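Local coordinates for hydrogenase 3 maturation protease (Escherichia coli, PDB 2E85), which is a protease that removes a C-terminal peptide from the precursor of HycE, the large subunit of hydrogenase 3, during maturation of the enzyme, at residues B[11-14]-B[15-18]; B[127-130]-B[131-134]; B[23-26]-B[27-31]; B[81-84]-B[85-88]. The protein carries 1 engineered substitution. All coordinates share one frame; numbering follows the deposited sequence.

Overall arrangement
Contacts 1, 2 and 3 form one cluster, with centres 12 to 14 Å apart. Contact 1 is the loop between strand 6-11 and helix 21-31, and it touches both others. D18 OD1 takes a hydrogen bond from T128 N of contact 2 at 2.6 Å, while the ring of P23 in contact 3 packs on G12 and S14. Contacts 2 and 3 meet where M127 SD lies 3.5 Å from L24 CD2. Contact 4 stands apart, its centre about 28 Å from that of contact 3, across the centre of the chain. D19, D65 and A66 bind a calcium ion; a bound calcium, probably this one, is about 7 Å from the side chain of N13.

Contact 1: residues B[11-14]-B[15-18]; sequences VGNS and MMGD
The carboxamide of N13 has the chain of M16 over one face. M16 CG sits above that face, 3.6 Å from N13 ND2 and 3.8 Å from N13 CG. M15 lies toward the same side, beside the oxygen end. Its backbone N donates to N13 OD1 at 3.0 Å, arriving 40° out of the carboxamide plane. M15 CB follows at 3.4 Å from the same OD1. The amide is therefore met by a bond at its oxygen and by a methylene over its flat surface. Its first torsion, with CG anti to the backbone N (chi1 -174°), turns the group under the residues that follow. OD1 of residue 13 bonded to the N of residue 15 is an Asx turn. The main chain folds the same way: M16 N donates to N13 O at 3.0 Å and closes a type I beta turn from N13 to M16. Both oxygens of N13 are thus used on the one turn. A water then continues the link, donating to S14 O at 3.0 Å and to G17 O at 2.8 Å. G17 has a positive phi, 62°, just before D18. M15 and S14 are exposed. The loop leaves strand 6-11 and leads into helix 21-31. G12 bonds to G43 at the end of strand 38-43, and N13 touches D19, a ligand of the bound calcium ion and, by similarity, of nickel. D18 OD2, beyond the turn in sequence, accepts from the backbone N of D119 and I120, in the loop between strand 111-116 and helix 129-141.

Contact 2: residues B[127-130]-B[131-134]; sequences MTQP and IKDA
I131 comes first and sends CG2 against M127, 3.6 Å from M127 CG. Its CD1 goes the other way and reaches T128 OG1 at 3.3 Å. K132 is next. With CG anti to its carbonyl carbon (chi1 -69°), its extended chain crosses M127 at an angle: K132 CG lies 3.4 Å from M127 SD, and K132 CE passes 3.4 Å from M127 O. The backbone N of K132 donates to T128 O at 3.2 Å, and I131 N makes a weaker bond to the same oxygen. This is the opening turn of helix 129-141, with T128 at the N-cap position; the T128 side chain makes no capping bond. M127 and the buried I131 pack toward the rest of the chain: M127 touches D18, and I131 touches A21 of helix 21-31. D133 follows on the exposed side and is gripped twice by Q129. D133 N donates to Q129 O at 2.9 Å, and Q129 NE2 donates to D133 OD1, also at 2.9 Å. That acceptor lies in the amide plane of Q129, but the amide N stands 45° out of the carboxylate plane. A134 N bonds to P130 O at 3.0 Å.

Contact 3: residues B[23-26]-B[27-31]; sequences PLLA and EKCAA
L24 and K28 lie one turn apart, and their side chains cross at a slant. L24 holds CG anti to its backbone N (chi1 -180°), and this brings its branched end up to the lysine chain. K28 CE comes within 4.2 Å of both L24 CG and L24 CD2. The aliphatic part of the lysine thus lies against the leucine branch, while its start stays close to the backbone: K28 CG is 3.5 Å from L24 O. At the end the lysine chain bends at its last torsion, -76°, and NZ forms a salt bridge with E136 of helix 129-141. L25 and C29 form the neighbouring pair. L25 CD1 lies 4.2 Å from C29 SG, a loose apolar touch between two buried side chains. E27 turns to the exposed flank, and its CB is 3.4 Å from L24 O. Under these side chains the helix is regular. E27 N donates to P23 O at 2.9 Å. K28 N to L24 O, C29 N to L25 O and A30 N to A26 O continue the same i to i+4 ladder. The helix has two covered flanks. L25, A26 and C29 face the sheet, touching L8 and C10 of strand 6-11 and D41 and V39 of strand 38-43. L24 and K28 meet V135 of helix 129-141. This is helix 21-31 of the beta-alpha-beta unit that links parallel strands 6-11 and 38-43.

Contact 4: residues B[81-84]-B[85-88]; sequences PDDI and AEMF
E86 runs back along the helix to D82, one turn earlier. Its CB lies 3.5 Å from D82 O, and CG keeps the same 3.5 Å from that oxygen. CG is anti to the carbonyl carbon (chi1 -83°), and the chain is extended beyond it, which carries the acid back to D82. CD is then 3.6 Å from D82 OD1. At the tip, OE2 points into the gap between the two oxygens of the aspartate, near their open end and not over the flat face, 3.0 Å from D82 OD2 and 3.1 Å from D82 OD1. The two carboxylates of D82 and E86 are turned almost at right angles, with planes 81° apart. These are like charges close together. Such an approach would be costly with both groups ionised, so one of them may carry a proton. Both residues are exposed and both touch a crystal neighbour, so the pairing may owe something to the lattice. The backbone below is held in the usual way. A85 N donates to P81 O at 3.2 Å, and E86 N donates to D82 O, the carbonyl that the E86 chain also passes. I84 is buried against L97 of helix 97-108, and A85 touches N98 of the same helix. F88 packs on R54 of the second subunit. The N of F88 donates to A85 O, an oxygen that also lies over one face of the F88 ring, toward the rim. Positive phi at F88 (53°), with two bonds back into the last turn, of which this is one, makes a Schellman motif, a common way to stop an alpha helix.

Contact 1: residues B[11-14]-B[15-18]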
loop_
_atom_site.group_PDB
_atom_site.type_symbol
_atom_site.label_atom_id
_atom_site.label_comp_id
_atom_site.label_asym_id
_atom_site.label_seq_id
_atom_site.Cartn_x
_atom_site.Cartn_y
_atom_site.Cartn_z
ATOM N N VAL B 11 -7.040 13.154 -3.776
ATOM C CA VAL B 11 -7.034 11.937 -4.579
ATOM C C VAL B 11 -8.133 11.975 -5.647
ATOM O O VAL B 11 -9.239 12.407 -5.357
ATOM C CB VAL B 11 -7.233 10.645 -3.665
ATOM C CG1 VAL B 11 -7.321 9.358 -4.493
ATOM C CG2 VAL B 11 -6.116 10.546 -2.589
ATOM N N GLY B 12 -7.824 11.519 -6.861
ATOM C CA GLY B 12 -8.830 11.433 -7.898
ATOM C C GLY B 12 -8.280 11.548 -9.297
ATOM O O GLY B 12 -7.075 11.655 -9.511
ATOM N N ASN B 13 -9.185 11.545 -10.267
ATOM C CA ASN B 13 -8.791 11.545 -11.676
ATOM C C ASN B 13 -9.738 12.488 -12.403
ATOM O O ASN B 13 -10.934 12.217 -12.445
ATOM C CB ASN B 13 -8.874 10.117 -12.210
ATOM C CG ASN B 13 -8.348 9.965 -13.642
ATOM O OD1 ASN B 13 -8.190 10.941 -14.381
ATOM N ND2 ASN B 13 -8.051 8.728 -14.017
ATOM N N SER B 14 -9.214 13.598 -12.943
ATOM C CA SER B 14 -10.056 14.614 -13.582
ATOM C C SER B 14 -10.654 14.075 -14.872
ATOM O O SER B 14 -11.601 14.664 -15.408
ATOM C CB SER B 14 -9.305 15.896 -13.948
ATOM O OG SER B 14 -8.741 16.567 -12.832
ATOM N N MET B 15 -10.075 12.994 -15.390
ATOM C CA MET B 15 -10.603 12.350 -16.598
ATOM C C MET B 15 -11.674 11.309 -16.278
ATOM O O MET B 15 -12.048 10.512 -17.147
ATOM C CB MET B 15 -9.463 11.761 -17.444
ATOM C CG MET B 15 -8.495 12.815 -18.030
ATOM S SD MET B 15 -9.311 14.047 -19.089
ATOM C CE MET B 15 -9.266 15.512 -18.055
ATOM N N MET B 16 -12.178 11.308 -15.036
ATOM C CA MET B 16 -13.190 10.323 -14.636
ATOM C C MET B 16 -14.431 10.964 -13.997
ATOM O O MET B 16 -14.977 10.453 -13.005
ATOM C CB MET B 16 -12.567 9.227 -13.769
ATOM C CG MET B 16 -11.612 8.278 -14.526
ATOM S SD MET B 16 -12.416 7.169 -15.761
ATOM C CE MET B 16 -13.161 6.000 -14.713
ATOM N N GLY B 17 -14.871 12.080 -14.584
ATOM C CA GLY B 17 -16.118 12.741 -14.158
ATOM C C GLY B 17 -16.056 13.208 -12.710
ATOM O O GLY B 17 -15.143 13.959 -12.329
ATOM N N ASP B 18 -17.041 12.800 -11.911
ATOM C CA ASP B 18 -17.081 13.223 -10.516
ATOM C C ASP B 18 -15.894 12.715 -9.691
ATOM O O ASP B 18 -15.630 13.272 -8.623
ATOM C CB ASP B 18 -18.408 12.835 -9.843
ATOM C CG ASP B 18 -19.584 13.692 -10.303
ATOM O OD1 ASP B 18 -19.349 14.838 -10.751
ATOM O OD2 ASP B 18 -20.748 13.190 -10.202
HETATM O O HOH W 1 -13.623 15.920 -13.541
#

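Contact 2: residues B[127-130]-B[131-134]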
loop_
_atom_site.group_PDB
_atom_site.type_symbol
_atom_site.label_atom_id
_atom_site.label_comp_id
_atom_site.label_asym_id
_atom_site.label_seq_id
_atom_site.Cartn_x
_atom_site.Cartn_y
_atom_site.Cartn_z
ATOM N N MET B 127 -18.034 16.854 -14.598
ATOM C CA MET B 127 -18.374 16.833 -13.168
ATOM C C MET B 127 -19.799 17.362 -12.984
ATOM O O MET B 127 -20.211 18.318 -13.662
ATOM C CB MET B 127 -17.372 17.699 -12.392
ATOM C CG MET B 127 -17.626 17.845 -10.901
ATOM S SD MET B 127 -16.277 18.722 -10.063
ATOM C CE MET B 127 -14.896 17.948 -10.912
ATOM N N THR B 128 -20.556 16.778 -12.062
ATOM C CA THR B 128 -21.915 17.264 -11.833
ATOM C C THR B 128 -21.965 18.369 -10.775
ATOM O O THR B 128 -21.056 18.518 -9.957
ATOM C CB THR B 128 -22.893 16.124 -11.501
ATOM O OG1 THR B 128 -22.555 15.546 -10.234
ATOM C CG2 THR B 128 -22.891 15.038 -12.603
ATOM N N GLN B 129 -23.002 19.191 -10.829
ATOM C CA GLN B 129 -23.069 20.366 -9.960
ATOM C C GLN B 129 -22.946 20.070 -8.454
ATOM O O GLN B 129 -22.259 20.827 -7.755
ATOM C CB GLN B 129 -24.332 21.173 -10.250
ATOM C CG GLN B 129 -24.355 22.565 -9.650
ATOM C CD GLN B 129 -23.247 23.440 -10.174
ATOM O OE1 GLN B 129 -23.095 23.636 -11.389
ATOM N NE2 GLN B 129 -22.473 23.991 -9.263
ATOM N N PRO B 130 -23.658 19.053 -7.936
ATOM C CA PRO B 130 -23.532 18.752 -6.498
ATOM C C PRO B 130 -22.110 18.457 -6.045
ATOM O O PRO B 130 -21.735 18.797 -4.911
ATOM C CB PRO B 130 -24.434 17.537 -6.335
ATOM C CG PRO B 130 -25.511 17.802 -7.291
ATOM C CD PRO B 130 -24.718 18.211 -8.520
ATOM N N ILE B 131 -21.302 17.897 -6.942
ATOM C CA ILE B 131 -19.920 17.601 -6.588
ATOM C C ILE B 131 -19.085 18.890 -6.633
ATOM O O ILE B 131 -18.241 19.112 -5.783
ATOM C CB ILE B 131 -19.386 16.455 -7.512
ATOM C CG1 ILE B 131 -19.919 15.111 -6.988
ATOM C CG2 ILE B 131 -17.859 16.443 -7.549
ATOM C CD1 ILE B 131 -21.397 14.854 -7.272
ATOM N N LYS B 132 -19.366 19.756 -7.586
ATOM C CA LYS B 132 -18.677 21.048 -7.677
ATOM C C LYS B 132 -18.931 21.849 -6.431
ATOM O O LYS B 132 -17.995 22.423 -5.863
ATOM C CB LYS B 132 -19.125 21.838 -8.908
ATOM C CG LYS B 132 -18.655 21.216 -10.229
ATOM C CD LYS B 132 -19.178 22.071 -11.379
ATOM C CE LYS B 132 -19.015 21.405 -12.706
ATOM N NZ LYS B 132 -19.273 22.417 -13.771
ATOM N N ASP B 133 -20.205 21.894 -6.021
ATOM C CA ASP B 133 -20.638 22.526 -4.760
ATOM C C ASP B 133 -19.949 21.916 -3.516
ATOM O O ASP B 133 -19.558 22.644 -2.589
ATOM C CB ASP B 133 -22.165 22.410 -4.596
ATOM C CG ASP B 133 -22.950 23.206 -5.636
ATOM O OD1 ASP B 133 -22.386 24.081 -6.326
ATOM O OD2 ASP B 133 -24.163 22.948 -5.751
ATOM N N ALA B 134 -19.812 20.580 -3.476
ATOM C CA ALA B 134 -19.199 19.902 -2.324
ATOM C C ALA B 134 -17.741 20.314 -2.261
ATOM O O ALA B 134 -17.196 20.526 -1.171
ATOM C CB ALA B 134 -19.312 18.350 -2.483
#

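Contact 3: residues B[23-26]-B[27-31]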
loop_
_atom_site.group_PDB
_atom_site.type_symbol
_atom_site.label_atom_id
_atom_site.label_comp_id
_atom_site.label_asym_id
_atom_site.label_seq_id
_atom_site.Cartn_x
_atom_site.Cartn_y
_atom_site.Cartn_z
ATOM N N PRO B 23 -8.692 16.391 -7.552
ATOM C CA PRO B 23 -7.979 17.339 -8.425
ATOM C C PRO B 23 -8.604 18.729 -8.500
ATOM O O PRO B 23 -7.878 19.719 -8.496
ATOM C CB PRO B 23 -7.994 16.636 -9.788
ATOM C CG PRO B 23 -8.064 15.161 -9.423
ATOM C CD PRO B 23 -8.834 15.050 -8.164
ATOM N N LEU B 24 -9.933 18.816 -8.468
ATOM C CA LEU B 24 -10.581 20.138 -8.465
ATOM C C LEU B 24 -10.219 20.933 -7.200
ATOM O O LEU B 24 -9.891 22.128 -7.273
ATOM C CB LEU B 24 -12.120 20.054 -8.655
ATOM C CG LEU B 24 -12.788 21.428 -8.664
ATOM C CD1 LEU B 24 -12.323 22.291 -9.865
ATOM C CD2 LEU B 24 -14.317 21.307 -8.639
ATOM N N LEU B 25 -10.281 20.283 -6.045
ATOM C CA LEU B 25 -9.857 20.930 -4.812
ATOM C C LEU B 25 -8.419 21.446 -4.885
ATOM O O LEU B 25 -8.137 22.582 -4.440
ATOM C CB LEU B 25 -10.019 20.001 -3.601
ATOM C CG LEU B 25 -9.751 20.663 -2.243
ATOM C CD1 LEU B 25 -10.630 21.932 -2.106
ATOM C CD2 LEU B 25 -9.988 19.719 -1.089
ATOM N N ALA B 26 -7.526 20.613 -5.406
ATOM C CA ALA B 26 -6.121 20.985 -5.584
ATOM C C ALA B 26 -6.004 22.208 -6.507
ATOM O O ALA B 26 -5.232 23.112 -6.235
ATOM C CB ALA B 26 -5.333 19.795 -6.112
ATOM N N GLU B 27 -6.798 22.247 -7.567
ATOM C CA GLU B 27 -6.807 23.409 -8.464
ATOM C C GLU B 27 -7.234 24.704 -7.757
ATOM O O GLU B 27 -6.612 25.773 -7.956
ATOM C CB GLU B 27 -7.714 23.150 -9.661
ATOM C CG GLU B 27 -7.709 24.343 -10.601
ATOM C CD GLU B 27 -8.142 24.021 -12.006
ATOM O OE1 GLU B 27 -8.381 24.990 -12.771
ATOM O OE2 GLU B 27 -8.253 22.825 -12.345
ATOM N N LYS B 28 -8.291 24.608 -6.946
ATOM C CA LYS B 28 -8.795 25.755 -6.198
ATOM C C LYS B 28 -7.746 26.277 -5.231
ATOM O O LYS B 28 -7.535 27.475 -5.138
ATOM C CB LYS B 28 -10.063 25.389 -5.433
ATOM C CG LYS B 28 -11.268 25.170 -6.326
ATOM C CD LYS B 28 -12.470 24.832 -5.441
ATOM C CE LYS B 28 -13.741 24.688 -6.226
ATOM N NZ LYS B 28 -14.308 25.976 -6.645
ATOM N N CYS B 29 -7.098 25.364 -4.515
ATOM C CA CYS B 29 -6.065 25.743 -3.561
ATOM C C CYS B 29 -4.861 26.383 -4.239
ATOM O O CYS B 29 -4.237 27.272 -3.668
ATOM C CB CYS B 29 -5.620 24.534 -2.742
ATOM S SG CYS B 29 -6.905 23.880 -1.657
ATOM N N ALA B 30 -4.525 25.913 -5.434
ATOM C CA ALA B 30 -3.365 26.453 -6.157
ATOM C C ALA B 30 -3.649 27.898 -6.571
ATOM O O ALA B 30 -2.761 28.764 -6.513
ATOM C CB ALA B 30 -3.038 25.595 -7.365
ATOM N N ALA B 31 -4.896 28.157 -6.955
ATOM C CA ALA B 31 -5.316 29.466 -7.427
ATOM C C ALA B 31 -5.517 30.462 -6.286
ATOM O O ALA B 31 -5.279 31.682 -6.443
ATOM C CB ALA B 31 -6.589 29.334 -8.254
#

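Contact 4: residues B[81-84]-B[85-88]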
loop_
_atom_site.group_PDB
_atom_site.type_symbol
_atom_site.label_atom_id
_atom_site.label_comp_id
_atom_site.label_asym_id
_atom_site.label_seq_id
_atom_site.Cartn_x
_atom_site.Cartn_y
_atom_site.Cartn_z
ATOM N N PRO B 81 -11.376 5.425 10.367
ATOM C CA PRO B 81 -10.441 4.429 9.844
ATOM C C PRO B 81 -10.864 2.972 10.066
ATOM O O PRO B 81 -10.527 2.095 9.250
ATOM C CB PRO B 81 -9.139 4.770 10.574
ATOM C CG PRO B 81 -9.250 6.198 10.841
ATOM C CD PRO B 81 -10.686 6.334 11.294
ATOM N N ASP B 82 -11.616 2.712 11.137
ATOM C CA ASP B 82 -12.187 1.387 11.379
ATOM C C ASP B 82 -13.193 0.992 10.298
ATOM O O ASP B 82 -13.284 -0.187 9.929
ATOM C CB ASP B 82 -12.843 1.342 12.778
ATOM C CG ASP B 82 -13.906 0.247 12.914
ATOM O OD1 ASP B 82 -15.084 0.456 12.512
ATOM O OD2 ASP B 82 -13.573 -0.825 13.469
ATOM N N ASP B 83 -13.959 1.975 9.819
ATOM C CA ASP B 83 -14.985 1.774 8.802
ATOM C C ASP B 83 -14.323 1.643 7.440
ATOM O O ASP B 83 -14.743 0.826 6.622
ATOM C CB ASP B 83 -16.000 2.917 8.822
ATOM C CG ASP B 83 -16.936 2.827 10.022
ATOM O OD1 ASP B 83 -17.267 1.685 10.432
ATOM O OD2 ASP B 83 -17.319 3.877 10.568
ATOM N N ILE B 84 -13.270 2.418 7.208
ATOM C CA ILE B 84 -12.408 2.154 6.039
ATOM C C ILE B 84 -11.989 0.689 5.924
ATOM O O ILE B 84 -12.122 0.110 4.851
ATOM C CB ILE B 84 -11.179 3.086 5.998
ATOM C CG1 ILE B 84 -11.667 4.540 5.953
ATOM C CG2 ILE B 84 -10.280 2.781 4.778
ATOM C CD1 ILE B 84 -12.258 5.081 4.664
ATOM N N ALA B 85 -11.526 0.089 7.028
ATOM C CA ALA B 85 -11.140 -1.325 7.038
ATOM C C ALA B 85 -12.319 -2.281 6.797
ATOM O O ALA B 85 -12.246 -3.207 5.963
ATOM C CB ALA B 85 -10.401 -1.661 8.345
ATOM N N GLU B 86 -13.408 -2.042 7.524
ATOM C CA GLU B 86 -14.603 -2.889 7.490
ATOM C C GLU B 86 -15.321 -2.891 6.154
ATOM O O GLU B 86 -15.951 -3.892 5.782
ATOM C CB GLU B 86 -15.572 -2.469 8.605
ATOM C CG GLU B 86 -15.236 -3.072 9.956
ATOM C CD GLU B 86 -16.210 -2.694 11.074
ATOM O OE1 GLU B 86 -17.437 -2.582 10.817
ATOM O OE2 GLU B 86 -15.736 -2.558 12.226
ATOM N N MET B 87 -15.236 -1.761 5.455
ATOM C CA MET B 87 -15.874 -1.551 4.184
ATOM C C MET B 87 -15.071 -2.187 3.014
ATOM O O MET B 87 -15.576 -2.258 1.911
ATOM C CB MET B 87 -16.034 -0.051 3.901
ATOM C CG MET B 87 -16.982 0.773 4.816
ATOM S SD MET B 87 -16.866 2.559 4.381
ATOM C CE MET B 87 -17.740 2.535 2.827
ATOM N N PHE B 88 -13.845 -2.618 3.280
ATOM C CA PHE B 88 -12.877 -3.067 2.236
ATOM C C PHE B 88 -12.699 -2.022 1.137
ATOM O O PHE B 88 -12.648 -2.347 -0.064
ATOM C CB PHE B 88 -13.252 -4.443 1.646
ATOM C CG PHE B 88 -13.189 -5.565 2.644
ATOM C CD1 PHE B 88 -12.008 -6.299 2.823
ATOM C CD2 PHE B 88 -14.305 -5.883 3.422
ATOM C CE1 PHE B 88 -11.947 -7.346 3.762
ATOM C CE2 PHE B 88 -14.254 -6.918 4.368
ATOM C CZ PHE B 88 -13.073 -7.647 4.540
#